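Local coordinates for protein Asp/Glu-specific dipeptidyl-peptidase (Flavobacterium psychrophilum, PDB 5JXF) that removes dipeptides from the N-terminus of oligopeptides, cutting strictly after aspartate or glutamate at the P1 position, at residues 72-77 with 264-268; 215-219 with 620-626; 231-235 with 611-615. One frame throughout, in Å; residues are numbered along the deposited sequence.

Contacts 2 and 3 are neighbours, and contact 1 lies well away from both. The centres of contacts 2 and 3 are 12 Å apart. They touch where Phe623 CB packs on Lys615 O at 3.3 Å and where Ile219 O meets Thr235 CG2. Contact 1 is 33 Å from contact 2 and 32 Å from contact 3, centre to centre, and away from the annotated sites. Contact 3 is the one beside the active site. The side chain of Arg233 lies about 5 Å from the bound arginine and about 5 Å from that of Asp237, the charge-relay aspartate by similarity. In contact 2 the Ile219 side chain is about 8 Å from that of Asp237.

Contact 1: residues 72-77 with 264-268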
loop_
_atom_site.group_PDB
_atom_site.type_symbol
_atom_site.label_atom_id
_atom_site.label_comp_id
_atom_site.label_asym_id
_atom_site.label_seq_id
_atom_site.Cartn_x
_atom_site.Cartn_y
_atom_site.Cartn_z
ATOM N N SER A 72 -35.298 29.414 -12.658
ATOM C CA SER A 72 -34.381 28.268 -12.792
ATOM C C SER A 72 -33.353 28.297 -11.677
ATOM O O SER A 72 -33.088 29.350 -11.107
ATOM C CB SER A 72 -33.678 28.278 -14.143
ATOM O OG SER A 72 -32.794 29.384 -14.223
ATOM N N SER A 73 -32.792 27.135 -11.356
ATOM C CA SER A 73 -31.747 27.025 -10.333
ATOM C C SER A 73 -30.894 25.779 -10.568
ATOM O O SER A 73 -31.146 25.035 -11.521
ATOM C CB SER A 73 -32.358 26.972 -8.940
ATOM O OG SER A 73 -33.132 25.797 -8.796
ATOM N N LEU A 74 -29.911 25.538 -9.695
ATOM C CA LEU A 74 -29.012 24.387 -9.868
ATOM C C LEU A 74 -29.771 23.073 -9.915
ATOM O O LEU A 74 -29.405 22.183 -10.672
ATOM C CB LEU A 74 -27.956 24.325 -8.749
ATOM C CG LEU A 74 -26.940 25.470 -8.778
ATOM C CD1 LEU A 74 -25.708 25.155 -7.914
ATOM C CD2 LEU A 74 -26.523 25.763 -10.199
ATOM N N LYS A 75 -30.847 22.966 -9.129
ATOM C CA LYS A 75 -31.571 21.697 -9.007
ATOM C C LYS A 75 -32.095 21.214 -10.358
ATOM O O LYS A 75 -32.191 20.009 -10.595
ATOM C CB LYS A 75 -32.732 21.809 -8.002
ATOM C CG LYS A 75 -33.969 22.520 -8.528
ATOM C CD LYS A 75 -35.212 22.091 -7.768
ATOM C CE LYS A 75 -36.417 22.935 -8.153
ATOM N NZ LYS A 75 -36.950 22.580 -9.496
ATOM N N ASP A 76 -32.423 22.165 -11.235
ATOM C CA ASP A 76 -32.861 21.864 -12.599
ATOM C C ASP A 76 -31.802 21.198 -13.464
ATOM O O ASP A 76 -32.112 20.618 -14.499
ATOM C CB ASP A 76 -33.336 23.146 -13.279
ATOM C CG ASP A 76 -34.589 23.718 -12.611
ATOM O OD1 ASP A 76 -35.469 22.909 -12.236
ATOM O OD2 ASP A 76 -34.665 24.945 -12.415
ATOM N N ALA A 77 -30.549 21.268 -13.033
ATOM C CA ALA A 77 -29.472 20.668 -13.798
ATOM C C ALA A 77 -28.982 19.345 -13.172
ATOM O O ALA A 77 -28.037 18.724 -13.684
ATOM C CB ALA A 77 -28.322 21.664 -13.935
ATOM N N LYS A 264 -34.135 23.492 -18.111
ATOM C CA LYS A 264 -34.275 24.796 -17.491
ATOM C C LYS A 264 -32.941 25.423 -17.104
ATOM O O LYS A 264 -32.839 26.647 -16.967
ATOM C CB LYS A 264 -35.179 24.679 -16.268
ATOM C CG LYS A 264 -36.527 24.067 -16.611
ATOM C CD LYS A 264 -37.342 23.746 -15.373
ATOM C CE LYS A 264 -38.730 23.212 -15.737
ATOM N NZ LYS A 264 -39.253 22.423 -14.598
ATOM N N HIS A 265 -31.918 24.585 -16.935
ATOM C CA HIS A 265 -30.598 25.057 -16.542
ATOM C C HIS A 265 -29.579 23.961 -16.841
ATOM O O HIS A 265 -29.884 22.771 -16.748
ATOM C CB HIS A 265 -30.551 25.425 -15.048
ATOM C CG HIS A 265 -29.238 26.001 -14.602
ATOM N ND1 HIS A 265 -28.837 27.278 -14.925
ATOM C CD2 HIS A 265 -28.241 25.476 -13.850
ATOM C CE1 HIS A 265 -27.644 27.512 -14.402
ATOM N NE2 HIS A 265 -27.264 26.438 -13.739
ATOM N N PHE A 266 -28.374 24.354 -17.211
ATOM C CA PHE A 266 -27.334 23.375 -17.423
ATOM C C PHE A 266 -26.061 23.964 -16.865
ATOM O O PHE A 266 -25.959 25.176 -16.742
ATOM C CB PHE A 266 -27.194 23.005 -18.903
ATOM C CG PHE A 266 -26.640 24.099 -19.763
ATOM C CD1 PHE A 266 -27.467 25.098 -20.266
ATOM C CD2 PHE A 266 -25.287 24.117 -20.087
ATOM C CE1 PHE A 266 -26.953 26.094 -21.068
ATOM C CE2 PHE A 266 -24.769 25.108 -20.888
ATOM C CZ PHE A 266 -25.594 26.101 -21.382
ATOM N N LEU A 267 -25.117 23.104 -16.488
ATOM C CA LEU A 267 -23.927 23.556 -15.792
ATOM C C LEU A 267 -22.864 23.897 -16.799
ATOM O O LEU A 267 -22.515 23.066 -17.645
ATOM C CB LEU A 267 -23.411 22.481 -14.817
ATOM C CG LEU A 267 -24.424 21.960 -13.798
ATOM C CD1 LEU A 267 -23.861 20.767 -13.036
ATOM C CD2 LEU A 267 -24.799 23.051 -12.843
ATOM N N PRO A 268 -22.359 25.134 -16.740
ATOM C CA PRO A 268 -21.154 25.401 -17.527
ATOM C C PRO A 268 -20.006 24.587 -16.901
ATOM O O PRO A 268 -20.083 24.290 -15.705
ATOM C CB PRO A 268 -20.934 26.904 -17.358
ATOM C CG PRO A 268 -22.189 27.439 -16.717
ATOM C CD PRO A 268 -22.757 26.293 -15.934
HETATM O O HOH W 1 -34.316 21.121 -16.106
#
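His265 holds CG anti to its backbone N (chi1 -176°), and this lays the imidazole alongside Leu74, the two side chains pointing the same way. Leu74 starts out facing away from 264-268. Its CG sits beside the backbone N (chi1 -67°), and Leu74 CD2 comes back to within 3.7 Å of His265 NE2. Ala77 CB approaches the edge of the same ring, 3.8 Å from His265 CD2. Ala77 CB also packs on Leu267 CG at 3.9 Å. Ser73 O lies 3.6 Å from His265 CB.

At the other end, the extended chain of Lys264 runs over the side chain of Asp76. Lys264 CD lies 3.7 Å from Asp76 OD1, but Lys264 NZ stays 4.5 Å from that oxygen, beyond a salt bridge. The carboxylate is held from within its own turn. Ser73 N donates to Asp76 OD2 on the anti side, tilted 31° from the carboxylate plane, and Lys75 NZ forms a salt bridge to Asp76 OD1 at 3.1 Å. Lys75 also bonds to Ile141 O and Val142 O. Ala77 and Leu267 both make backbone bonds to Val89, placing the two loops beside strand 85-89.

One water links the loops, donating to Asp76 O and accepting from Lys264 N. The chemistry is thus mainly apolar packing and a water bridge, while the carboxylate of Asp76 is bonded within 72-77.

Contact 2: residues 215-219 with 620-626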
loop_
_atom_site.group_PDB
_atom_site.type_symbol
_atom_site.label_atom_id
_atom_site.label_comp_id
_atom_site.label_asym_id
_atom_site.label_seq_id
_atom_site.Cartn_x
_atom_site.Cartn_y
_atom_site.Cartn_z
ATOM N N PRO A 215 -15.837 5.920 -21.958
ATOM C CA PRO A 215 -14.433 5.526 -22.127
ATOM C C PRO A 215 -14.290 4.019 -22.002
ATOM O O PRO A 215 -15.173 3.379 -21.417
ATOM C CB PRO A 215 -13.729 6.227 -20.963
ATOM C CG PRO A 215 -14.789 6.221 -19.871
ATOM C CD PRO A 215 -16.086 6.491 -20.623
ATOM N N PRO A 216 -13.191 3.457 -22.517
ATOM C CA PRO A 216 -12.884 2.055 -22.213
ATOM C C PRO A 216 -12.880 1.808 -20.713
ATOM O O PRO A 216 -12.620 2.725 -19.928
ATOM C CB PRO A 216 -11.488 1.859 -22.826
ATOM C CG PRO A 216 -10.930 3.222 -22.944
ATOM C CD PRO A 216 -12.106 4.096 -23.285
ATOM N N SER A 217 -13.216 0.585 -20.316
ATOM C CA SER A 217 -13.233 0.217 -18.904
ATOM C C SER A 217 -11.889 0.430 -18.231
ATOM O O SER A 217 -11.823 0.658 -17.029
ATOM C CB SER A 217 -13.647 -1.244 -18.735
ATOM O OG SER A 217 -15.059 -1.381 -18.798
ATOM N N LEU A 218 -10.808 0.342 -19.001
ATOM C CA LEU A 218 -9.489 0.504 -18.398
ATOM C C LEU A 218 -9.322 1.950 -17.948
ATOM O O LEU A 218 -8.611 2.216 -16.997
ATOM C CB LEU A 218 -8.380 0.072 -19.358
ATOM C CG LEU A 218 -8.269 -1.456 -19.493
ATOM C CD1 LEU A 218 -7.451 -1.828 -20.719
ATOM C CD2 LEU A 218 -7.700 -2.126 -18.216
ATOM N N ILE A 219 -10.015 2.886 -18.592
ATOM C CA ILE A 219 -10.062 4.246 -18.051
ATOM C C ILE A 219 -11.247 4.395 -17.093
ATOM O O ILE A 219 -11.091 4.953 -16.005
ATOM C CB ILE A 219 -10.103 5.291 -19.171
ATOM C CG1 ILE A 219 -8.840 5.135 -20.039
ATOM C CG2 ILE A 219 -10.150 6.700 -18.593
ATOM C CD1 ILE A 219 -8.824 6.036 -21.257
ATOM N N ASP A 620 -2.313 -6.096 -17.979
ATOM C CA ASP A 620 -2.920 -6.491 -16.713
ATOM C C ASP A 620 -4.456 -6.350 -16.703
ATOM O O ASP A 620 -5.021 -5.431 -17.295
ATOM C CB ASP A 620 -2.313 -5.674 -15.574
ATOM C CG ASP A 620 -2.840 -6.088 -14.221
ATOM O OD1 ASP A 620 -3.877 -5.531 -13.789
ATOM O OD2 ASP A 620 -2.220 -6.974 -13.591
ATOM N N TYR A 621 -5.113 -7.288 -16.027
ATOM C CA TYR A 621 -6.570 -7.304 -15.854
ATOM C C TYR A 621 -7.113 -5.937 -15.403
ATOM O O TYR A 621 -8.069 -5.413 -15.985
ATOM C CB TYR A 621 -6.949 -8.392 -14.840
ATOM C CG TYR A 621 -8.417 -8.774 -14.813
ATOM C CD1 TYR A 621 -8.982 -9.528 -15.834
ATOM C CD2 TYR A 621 -9.235 -8.375 -13.765
ATOM C CE1 TYR A 621 -10.326 -9.881 -15.813
ATOM C CE2 TYR A 621 -10.575 -8.721 -13.730
ATOM C CZ TYR A 621 -11.116 -9.471 -14.754
ATOM O OH TYR A 621 -12.449 -9.807 -14.711
ATOM N N GLU A 622 -6.468 -5.355 -14.395
ATOM C CA GLU A 622 -6.918 -4.107 -13.786
ATOM C C GLU A 622 -6.138 -2.867 -14.236
ATOM O O GLU A 622 -6.731 -1.834 -14.530
ATOM C CB GLU A 622 -6.845 -4.218 -12.260
ATOM C CG GLU A 622 -7.530 -5.459 -11.677
ATOM C CD GLU A 622 -7.324 -5.597 -10.169
ATOM O OE1 GLU A 622 -6.397 -4.953 -9.631
ATOM O OE2 GLU A 622 -8.093 -6.343 -9.521
ATOM N N PHE A 623 -4.811 -2.952 -14.287
ATOM C CA PHE A 623 -4.024 -1.739 -14.499
ATOM C C PHE A 623 -3.394 -1.610 -15.883
ATOM O O PHE A 623 -2.447 -0.839 -16.050
ATOM C CB PHE A 623 -2.906 -1.634 -13.456
ATOM C CG PHE A 623 -3.393 -1.517 -12.041
ATOM C CD1 PHE A 623 -3.732 -0.282 -11.504
ATOM C CD2 PHE A 623 -3.498 -2.639 -11.239
ATOM C CE1 PHE A 623 -4.173 -0.164 -10.182
ATOM C CE2 PHE A 623 -3.937 -2.535 -9.914
ATOM C CZ PHE A 623 -4.280 -1.285 -9.393
ATOM N N ASP A 624 -3.898 -2.339 -16.872
ATOM C CA ASP A 624 -3.481 -2.077 -18.253
ATOM C C ASP A 624 -3.996 -0.693 -18.676
ATOM O O ASP A 624 -4.988 -0.211 -18.138
ATOM C CB ASP A 624 -3.998 -3.173 -19.191
ATOM C CG ASP A 624 -3.396 -3.101 -20.582
ATOM O OD1 ASP A 624 -2.435 -2.327 -20.803
ATOM O OD2 ASP A 624 -3.876 -3.850 -21.457
ATOM N N VAL A 625 -3.295 -0.045 -19.603
ATOM C CA VAL A 625 -3.693 1.267 -20.117
ATOM C C VAL A 625 -3.903 1.157 -21.619
ATOM O O VAL A 625 -3.164 0.445 -22.281
ATOM C CB VAL A 625 -2.630 2.363 -19.816
ATOM C CG1 VAL A 625 -3.036 3.699 -20.427
ATOM C CG2 VAL A 625 -2.423 2.521 -18.323
ATOM N N PRO A 626 -4.942 1.819 -22.157
ATOM C CA PRO A 626 -5.101 1.839 -23.615
ATOM C C PRO A 626 -3.895 2.446 -24.323
ATOM O O PRO A 626 -3.149 3.238 -23.731
ATOM C CB PRO A 626 -6.339 2.710 -23.821
ATOM C CG PRO A 626 -7.115 2.545 -22.582
ATOM C CD PRO A 626 -6.102 2.419 -21.476
#
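One part of this contact is apolar packing. Pro626 sets its ring against three side chains of 215-219. Pro626 CG meets Pro216 CG at 3.9 Å, the two side chains crossing at a slant. Pro626 CG is also 4.0 Å from Ile219 CG1, while Pro626 CD rests against Leu218 CB. Pro216 and Pro626 each occupy the N-cap position of a helix, so two helix starts are packed together through their prolines.

The second kind of contact sets a methyl against carbonyl oxygens. Leu218 has CG beside its backbone N (chi1 -75°), and its branched end reaches into the bend of 620-626. Leu218 CD2 approaches Asp624 O at 3.3 Å and lies 3.8 Å from Glu622 O, with Tyr621 O a little farther off. Asp624 CB lies 4.0 Å from both Leu218 CD1 and Leu218 CD2.

Hydrogen bonds shape the bend from inside. Asp620 OD1 accepts from Glu622 N at 2.7 Å, which makes an Asx turn, and from Phe623 N at 2.8 Å. The two N-H groups come from opposite faces of the carboxylate plane. The two bonds fix the turn at 620-623. Farther out, Glu622 OE1 bonds to Thr226 OG1.

In the fold, the contact joins the start of helix 217-220, just after strand 197-214, to the loop leading into helix 627-635. Helix 703-713 packs against both sides, with Phe713 touching Pro216 and Pro626, and Tyr705 and Ile709 touching Ile219.

Contact 3: residues 231-235 with 611-615; sequences WPRHT and GAIEK
Lys615 NZ donates to His234 ND1 at 2.9 Å and to Pro232 O at 3.1 Å, tying helix 609-615 to a loop of the chymotrypsin-like protease fold of the S46 family. The amine lies near the imidazole plane, 15° out of it. It meets Pro232 O from above the carbonyl plane. A salt bridge to Asp227 OD2 gives it a third partner. On the far side of the ring, His234 NE2 bonds to Asp599 OD2 of the second subunit, so the histidine links the helix to the dimer partner. With ND1 accepting, NE2 probably carries the proton in that bond. A phenylalanine in place of His234 would probably cost Lys615 one acceptor and Asp599 OD2 of the second subunit its bond to the ring. Just before it in the loop, Arg233 forms a salt bridge through NH2 with Asp679 of the ligand pocket.

Packing is close around the imidazole. Gly611 C lies over one face of the His234 ring, 3.2 Å above the plane and toward the rim. Gly611 has no side chain, and its backbone comes close to the ring. Beside this, His234 CB rests on the methyl of Ala612, CB to CB 3.7 Å.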
loop_
_atom_site.group_PDB
_atom_site.type_symbol
_atom_site.label_atom_id
_atom_site.label_comp_id
_atom_site.label_asym_id
_atom_site.label_seq_id
_atom_site.Cartn_x
_atom_site.Cartn_y
_atom_site.Cartn_z
ATOM N N TRP A 231 -7.848 6.177 -2.208
ATOM C CA TRP A 231 -7.090 7.343 -2.640
ATOM C C TRP A 231 -5.584 7.084 -2.352
ATOM O O TRP A 231 -5.255 6.466 -1.339
ATOM C CB TRP A 231 -7.546 8.594 -1.899
ATOM C CG TRP A 231 -6.804 9.824 -2.319
ATOM C CD1 TRP A 231 -5.798 10.456 -1.643
ATOM C CD2 TRP A 231 -7.016 10.571 -3.516
ATOM N NE1 TRP A 231 -5.367 11.550 -2.353
ATOM C CE2 TRP A 231 -6.096 11.640 -3.510
ATOM C CE3 TRP A 231 -7.898 10.443 -4.593
ATOM C CZ2 TRP A 231 -6.018 12.557 -4.547
ATOM C CZ3 TRP A 231 -7.814 11.352 -5.621
ATOM C CH2 TRP A 231 -6.886 12.400 -5.590
ATOM N N PRO A 232 -4.668 7.540 -3.225
ATOM C CA PRO A 232 -4.772 8.198 -4.534
ATOM C C PRO A 232 -5.478 7.340 -5.582
ATOM O O PRO A 232 -5.402 6.108 -5.572
ATOM C CB PRO A 232 -3.316 8.438 -4.921
ATOM C CG PRO A 232 -2.592 8.508 -3.608
ATOM C CD PRO A 232 -3.268 7.501 -2.750
ATOM N N ARG A 233 -6.210 8.010 -6.459
ATOM C CA ARG A 233 -6.979 7.339 -7.489
ATOM C C ARG A 233 -6.741 8.054 -8.807
ATOM O O ARG A 233 -6.663 9.283 -8.854
ATOM C CB ARG A 233 -8.484 7.336 -7.147
ATOM C CG ARG A 233 -9.376 6.734 -8.244
ATOM C CD ARG A 233 -9.637 5.243 -7.986
ATOM N NE ARG A 233 -10.375 5.186 -6.756
ATOM C CZ ARG A 233 -11.597 4.713 -6.600
ATOM N NH1 ARG A 233 -12.268 4.147 -7.593
ATOM N NH2 ARG A 233 -12.107 4.775 -5.401
ATOM N N HIS A 234 -6.655 7.284 -9.883
ATOM C CA HIS A 234 -6.398 7.847 -11.193
ATOM C C HIS A 234 -7.391 7.333 -12.222
ATOM O O HIS A 234 -7.006 7.025 -13.351
ATOM C CB HIS A 234 -4.960 7.520 -11.620
ATOM C CG HIS A 234 -3.942 7.865 -10.581
ATOM N ND1 HIS A 234 -3.818 7.163 -9.408
ATOM C CD2 HIS A 234 -3.021 8.857 -10.529
ATOM C CE1 HIS A 234 -2.853 7.695 -8.676
ATOM N NE2 HIS A 234 -2.352 8.723 -9.334
ATOM N N THR A 235 -8.671 7.287 -11.831
ATOM C CA THR A 235 -9.748 6.708 -12.643
ATOM C C THR A 235 -10.630 7.744 -13.337
ATOM O O THR A 235 -11.206 8.616 -12.680
ATOM C CB THR A 235 -10.666 5.827 -11.778
ATOM O OG1 THR A 235 -9.883 4.860 -11.060
ATOM C CG2 THR A 235 -11.695 5.120 -12.644
ATOM N N GLY A 611 0.706 9.694 -12.490
ATOM C CA GLY A 611 0.367 8.789 -11.406
ATOM C C GLY A 611 -0.325 7.534 -11.901
ATOM O O GLY A 611 -0.169 6.447 -11.347
ATOM N N ALA A 612 -1.094 7.678 -12.962
ATOM C CA ALA A 612 -1.721 6.528 -13.601
ATOM C C ALA A 612 -0.648 5.682 -14.279
ATOM O O ALA A 612 -0.696 4.450 -14.257
ATOM C CB ALA A 612 -2.767 6.985 -14.614
ATOM N N ILE A 613 0.314 6.359 -14.894
ATOM C CA ILE A 613 1.429 5.682 -15.545
ATOM C C ILE A 613 2.261 4.886 -14.535
ATOM O O ILE A 613 2.670 3.768 -14.823
ATOM C CB ILE A 613 2.326 6.693 -16.300
ATOM C CG1 ILE A 613 1.515 7.408 -17.382
ATOM C CG2 ILE A 613 3.591 6.014 -16.882
ATOM C CD1 ILE A 613 0.765 6.484 -18.333
ATOM N N GLU A 614 2.494 5.450 -13.352
ATOM C CA GLU A 614 3.211 4.735 -12.290
ATOM C C GLU A 614 2.543 3.392 -11.972
ATOM O O GLU A 614 3.213 2.418 -11.648
ATOM C CB GLU A 614 3.283 5.578 -11.009
ATOM C CG GLU A 614 4.197 6.801 -11.058
ATOM C CD GLU A 614 4.142 7.623 -9.765
ATOM O OE1 GLU A 614 3.128 7.529 -9.036
ATOM O OE2 GLU A 614 5.114 8.361 -9.475
ATOM N N LYS A 615 1.215 3.341 -12.080
ATOM C CA LYS A 615 0.449 2.129 -11.773
ATOM C C LYS A 615 0.310 1.182 -12.978
ATOM O O LYS A 615 -0.182 0.061 -12.841
ATOM C CB LYS A 615 -0.952 2.509 -11.253
ATOM C CG LYS A 615 -0.968 3.268 -9.929
ATOM C CD LYS A 615 -2.411 3.553 -9.486
ATOM C CE LYS A 615 -2.472 4.324 -8.172
ATOM N NZ LYS A 615 -3.868 4.703 -7.820
#